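Local coordinates for phospho-2-dehydro-3-deoxyheptonate aldolase (Francisella tularensis, PDB 3TQK) that catalyses the condensation of phosphoenolpyruvate with D-erythrose 4-phosphate to 3-deoxy-D-arabino-heptulosonate 7-phosphate, the first step of chorismate biosynthesis, at the interface of chains A and B. Coordinates in Å, arbitrary orientation; residue numbers count along the deposited sequence, not the author numbering. Chains: chain A/B, Phospho-2-dehydro-3-deoxyheptonate aldolase.

The interface of chains A and B. Residues chain A 165, 186-187; chain B 165, 186-187.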
loop_
_atom_site.group_PDB
_atom_site.type_symbol
_atom_site.label_atom_id
_atom_site.label_comp_id
_atom_site.label_asym_id
_atom_site.label_seq_id
_atom_site.Cartn_x
_atom_site.Cartn_y
_atom_site.Cartn_z
ATOM N N GLU A 165 0.301 5.842 2.511
ATOM C CA GLU A 165 0.561 5.308 3.841
ATOM C C GLU A 165 1.266 3.956 3.793
ATOM O O GLU A 165 1.469 3.332 4.828
ATOM C CB GLU A 165 -0.733 5.142 4.612
ATOM C CG GLU A 165 -1.393 6.424 5.070
ATOM C CD GLU A 165 -2.655 6.135 5.850
ATOM O OE1 GLU A 165 -3.671 5.816 5.197
ATOM O OE2 GLU A 165 -2.629 6.208 7.098
ATOM N N THR A 186 -6.706 9.667 -0.306
ATOM C CA THR A 186 -7.981 9.754 -1.026
ATOM C C THR A 186 -9.028 10.554 -0.240
ATOM O O THR A 186 -9.895 11.187 -0.836
ATOM C CB THR A 186 -8.534 8.362 -1.411
ATOM O OG1 THR A 186 -8.812 7.597 -0.233
ATOM C CG2 THR A 186 -7.541 7.600 -2.294
ATOM N N ASN A 187 -8.928 10.539 1.091
ATOM C CA ASN A 187 -9.812 11.334 1.966
ATOM C C ASN A 187 -9.470 12.830 2.027
ATOM O O ASN A 187 -10.254 13.628 2.544
ATOM C CB ASN A 187 -9.797 10.768 3.394
ATOM C CG ASN A 187 -8.408 10.765 4.000
ATOM O OD1 ASN A 187 -7.740 11.787 4.035
ATOM N ND2 ASN A 187 -7.943 9.600 4.411
ATOM N N GLU B 165 -6.281 0.264 1.004
ATOM C CA GLU B 165 -6.521 0.778 -0.338
ATOM C C GLU B 165 -5.456 0.322 -1.330
ATOM O O GLU B 165 -5.464 0.749 -2.480
ATOM C CB GLU B 165 -6.549 2.293 -0.332
ATOM C CG GLU B 165 -7.763 2.925 0.311
ATOM C CD GLU B 165 -7.694 4.433 0.233
ATOM O OE1 GLU B 165 -6.935 5.014 1.037
ATOM O OE2 GLU B 165 -8.376 5.029 -0.631
ATOM N N THR B 186 -7.026 4.355 8.377
ATOM C CA THR B 186 -6.538 5.073 9.560
ATOM C C THR B 186 -7.439 6.262 9.919
ATOM O O THR B 186 -7.547 6.623 11.087
ATOM C CB THR B 186 -5.069 5.529 9.406
ATOM O OG1 THR B 186 -4.950 6.455 8.322
ATOM C CG2 THR B 186 -4.144 4.333 9.162
ATOM N N ASN B 187 -8.098 6.847 8.917
ATOM C CA ASN B 187 -9.065 7.942 9.129
ATOM C C ASN B 187 -10.430 7.491 9.669
ATOM O O ASN B 187 -11.239 8.320 10.089
ATOM C CB ASN B 187 -9.287 8.719 7.822
ATOM C CG ASN B 187 -9.808 7.836 6.707
ATOM O OD1 ASN B 187 -10.808 7.153 6.866
ATOM N ND2 ASN B 187 -9.090 7.792 5.600
HETATM O O HOH W 1 -5.660 4.070 5.672
HETATM O O HOH W 2 -5.352 7.175 0.801
#
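A:Glu165 and B:Thr186, which meet across the subunit boundary, both lie in loops with helix-like backbone conformations, the glutamate a little beyond the short 3-10 helix 161-163 and the threonine just past strand 179-183. The glutamate side chain runs out extended beyond CG, with chi2 at -179°, and carries its carboxylate across to the other subunit, where the threonine comes from the opposite direction. The hydroxyl OG1 of B:Thr186 donates to carboxylate oxygen OE2 of A:Glu165 at 2.6 Å, arriving on the syn side and 18° out of the carboxylate plane. A chi1 of 63° sets this hydroxyl between the threonine's own backbone N and carbonyl carbon and turns it to the carboxylate. The second carboxylate oxygen, OE1 of A:Glu165, holds a water at 2.7 Å, and this water also bonds the backbone N of B:Thr186 at 3.0 Å. One direct and one water-mediated link thus grip both oxygens and should restrict rotation of the carboxylate. The twin contact joins A:Thr186 to B:Glu165 in the same way. Between the two, at the two-fold axis, the A:Asn187 and B:Asn187 side chains approach from opposite directions with their amide planes roughly perpendicular; the 2.4 Å modelled between their ND2 atoms is too short to be trusted, so the placement of these amides is doubtful. The paired glutamate–threonine links tie loops of the two subunits together and probably help hold the dimer.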